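Local structure of VAO-type flavoprotein oxidase VAO615 (Myceliophthora thermophila, 6F72) at residues K545-D549 with S550-V554. The protein is a secreted flavoprotein oxidase with bicovalently bound FAD that probably oxidises a still unidentified substrate and, once reduced, reacts rapidly with molecular oxygen. Numbering follows the deposited sequence.
Sequences KYDPD and SVFYV
Asp547 and Ser550 bracket a type I beta turn that follows helix 536-546 in the berberine-bridge-enzyme-like region and leads the chain toward the FAD pocket, which Val554 helps to line. Closing the turn, Asp547 O accepts a hydrogen bond from Ser550 N at 2.9 Å, the donor lying 54° above the carbonyl plane. The Asp547 carboxylate then grips the two peptide N-H groups that follow. Its CG stands anti to the backbone N (chi1 -171°), which turns the carboxylate toward the N-H groups of Val551 and Phe552. OD1 takes Val551 N at 2.8 Å on its syn lone pair, while OD2 takes Phe552 N at 2.9 Å, 20° out of the carboxylate plane. Lys543 NZ, from helix 536-546, forms a salt bridge with OD2 and also donates to Phe552 O. With only an alanine methyl in place of the carboxylate, Val551 N and Phe552 N would probably lose their acceptors and Lys543 its counter-charge, though not Phe552 O. Phe552, packed on Leu140, Ile150 and Ile152, lays its CB 3.5 Å from Asp547 OD2. Next in the turn, Pro548 O receives a hydrogen bond from a water, which is also bonded to Ser550 OG at 2.6 Å.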
ATOM      1  N   LYS A 545      25.281  -0.620   2.235  1.00 26.21           N
ATOM      2  CA  LYS A 545      25.878  -1.957   2.384  1.00 26.55           C
ATOM      3  C   LYS A 545      25.451  -2.926   1.266  1.00 26.52           C
ATOM      4  O   LYS A 545      26.301  -3.513   0.607  1.00 26.90           O
ATOM      5  CB  LYS A 545      25.561  -2.555   3.755  1.00 26.36           C
ATOM      6  CG  LYS A 545      26.270  -3.876   4.027  1.00 26.81           C
ATOM      7  CD  LYS A 545      26.054  -4.352   5.455  1.00 26.76           C
ATOM      8  CE  LYS A 545      26.425  -5.824   5.593  1.00 27.11           C
ATOM      9  NZ  LYS A 545      26.186  -6.274   6.995  1.00 27.19           N
ATOM     10  N   TYR A 546      24.140  -3.067   1.072  1.00 26.14           N
ATOM     11  CA  TYR A 546      23.541  -4.043   0.142  1.00 26.25           C
ATOM     12  C   TYR A 546      23.302  -3.541  -1.282  1.00 26.44           C
ATOM     13  O   TYR A 546      23.028  -4.340  -2.199  1.00 26.66           O
ATOM     14  CB  TYR A 546      22.246  -4.612   0.736  1.00 25.63           C
ATOM     15  CG  TYR A 546      22.508  -5.435   1.968  1.00 25.72           C
ATOM     16  CD1 TYR A 546      22.869  -6.785   1.859  1.00 26.11           C
ATOM     17  CD2 TYR A 546      22.441  -4.861   3.250  1.00 25.52           C
ATOM     18  CE1 TYR A 546      23.141  -7.551   2.986  1.00 26.20           C
ATOM     19  CE2 TYR A 546      22.704  -5.620   4.392  1.00 25.60           C
ATOM     20  CZ  TYR A 546      23.056  -6.967   4.251  1.00 26.01           C
ATOM     21  OH  TYR A 546      23.329  -7.739   5.362  1.00 26.05           O
ATOM     22  N   ASP A 547      23.394  -2.226  -1.468  1.00 26.51           N
ATOM     23  CA  ASP A 547      23.219  -1.607  -2.775  1.00 26.70           C
ATOM     24  C   ASP A 547      24.178  -0.410  -2.936  1.00 27.16           C
ATOM     25  O   ASP A 547      23.731   0.713  -3.209  1.00 26.92           O
ATOM     26  CB  ASP A 547      21.737  -1.213  -2.980  1.00 26.17           C
ATOM     27  CG  ASP A 547      21.426  -0.753  -4.406  1.00 26.29           C
ATOM     28  OD1 ASP A 547      22.238  -1.019  -5.314  1.00 26.78           O
ATOM     29  OD2 ASP A 547      20.365  -0.107  -4.621  1.00 25.90           O
ATOM     30  N   PRO A 548      25.510  -0.644  -2.803  1.00 27.87           N
ATOM     31  CA  PRO A 548      26.462   0.489  -2.840  1.00 28.39           C
ATOM     32  C   PRO A 548      26.420   1.331  -4.121  1.00 28.77           C
ATOM     33  O   PRO A 548      26.757   2.517  -4.076  1.00 28.85           O
ATOM     34  CB  PRO A 548      27.826  -0.189  -2.714  1.00 29.03           C
ATOM     35  CG  PRO A 548      27.607  -1.587  -3.194  1.00 29.10           C
ATOM     36  CD  PRO A 548      26.221  -1.936  -2.740  1.00 28.35           C
ATOM     37  N   ASP A 549      26.008   0.717  -5.238  1.00 28.95           N
ATOM     38  CA  ASP A 549      25.945   1.379  -6.540  1.00 29.40           C
ATOM     39  C   ASP A 549      24.560   1.956  -6.852  1.00 28.92           C
ATOM     40  O   ASP A 549      24.325   2.457  -7.959  1.00 28.98           O
ATOM     41  CB  ASP A 549      26.359   0.401  -7.657  1.00 30.00           C
ATOM     42  CG  ASP A 549      27.768  -0.111  -7.493  1.00 30.82           C
ATOM     43  OD1 ASP A 549      28.699   0.709  -7.329  1.00 31.30           O
ATOM     44  OD2 ASP A 549      27.946  -1.347  -7.538  1.00 31.13           O
ATOM     45  N   SER A 550      23.657   1.878  -5.873  1.00 28.36           N
ATOM     46  CA  SER A 550      22.286   2.385  -5.991  1.00 27.70           C
ATOM     47  C   SER A 550      21.607   1.899  -7.273  1.00 27.53           C
ATOM     48  O   SER A 550      21.119   2.701  -8.086  1.00 27.60           O
ATOM     49  CB  SER A 550      22.244   3.921  -5.850  1.00 27.86           C
ATOM     50  OG  SER A 550      22.952   4.351  -4.688  1.00 28.09           O
ATOM     51  N   VAL A 551      21.603   0.582  -7.468  1.00 27.35           N
ATOM     52  CA  VAL A 551      20.863   0.002  -8.594  1.00 27.12           C
ATOM     53  C   VAL A 551      19.360   0.086  -8.359  1.00 26.33           C
ATOM     54  O   VAL A 551      18.598   0.198  -9.316  1.00 26.30           O
ATOM     55  CB  VAL A 551      21.381  -1.400  -9.124  1.00 27.59           C
ATOM     56  CG1 VAL A 551      22.668  -1.870  -8.466  1.00 28.03           C
ATOM     57  CG2 VAL A 551      20.292  -2.483  -9.192  1.00 27.30           C
ATOM     58  N   PHE A 552      18.940   0.072  -7.095  1.00 25.73           N
ATOM     59  CA  PHE A 552      17.528   0.204  -6.806  1.00 25.12           C
ATOM     60  C   PHE A 552      17.158   1.646  -6.471  1.00 24.83           C
ATOM     61  O   PHE A 552      17.739   2.260  -5.583  1.00 24.80           O
ATOM     62  CB  PHE A 552      17.071  -0.776  -5.735  1.00 24.84           C
ATOM     63  CG  PHE A 552      17.440  -2.210  -6.026  1.00 25.22           C
ATOM     64  CD1 PHE A 552      16.972  -2.852  -7.167  1.00 25.30           C
ATOM     65  CD2 PHE A 552      18.261  -2.923  -5.141  1.00 25.45           C
ATOM     66  CE1 PHE A 552      17.320  -4.172  -7.431  1.00 25.71           C
ATOM     67  CE2 PHE A 552      18.606  -4.247  -5.393  1.00 25.75           C
ATOM     68  CZ  PHE A 552      18.131  -4.875  -6.543  1.00 25.93           C
ATOM     69  N   TYR A 553      16.217   2.188  -7.237  1.00 24.62           N
ATOM     70  CA  TYR A 553      15.699   3.530  -6.996  1.00 24.18           C
ATOM     71  C   TYR A 553      14.177   3.494  -6.924  1.00 23.63           C
ATOM     72  O   TYR A 553      13.518   2.932  -7.804  1.00 23.59           O
ATOM     73  CB  TYR A 553      16.160   4.499  -8.100  1.00 24.60           C
ATOM     74  CG  TYR A 553      15.338   5.776  -8.122  1.00 24.61           C
ATOM     75  CD1 TYR A 553      15.682   6.859  -7.310  1.00 24.59           C
ATOM     76  CD2 TYR A 553      14.181   5.871  -8.904  1.00 24.44           C
ATOM     77  CE1 TYR A 553      14.913   8.018  -7.305  1.00 24.69           C
ATOM     78  CE2 TYR A 553      13.405   7.025  -8.909  1.00 24.44           C
ATOM     79  CZ  TYR A 553      13.778   8.089  -8.099  1.00 24.56           C
ATOM     80  OH  TYR A 553      13.020   9.221  -8.094  1.00 24.67           O
ATOM     81  N   VAL A 554      13.623   4.120  -5.891  1.00 23.09           N
ATOM     82  CA  VAL A 554      12.197   4.470  -5.852  1.00 22.67           C
ATOM     83  C   VAL A 554      12.091   5.905  -5.335  1.00 22.64           C
ATOM     84  O   VAL A 554      12.874   6.305  -4.460  1.00 22.90           O
ATOM     85  CB  VAL A 554      11.328   3.499  -4.989  1.00 22.36           C
ATOM     86  CG1 VAL A 554      11.160   2.127  -5.645  1.00 22.39           C
ATOM     87  CG2 VAL A 554      11.889   3.329  -3.578  1.00 22.31           C
TER
HETATM   88  O   HOH W   1      25.455   4.745  -5.459  1.00 36.84           O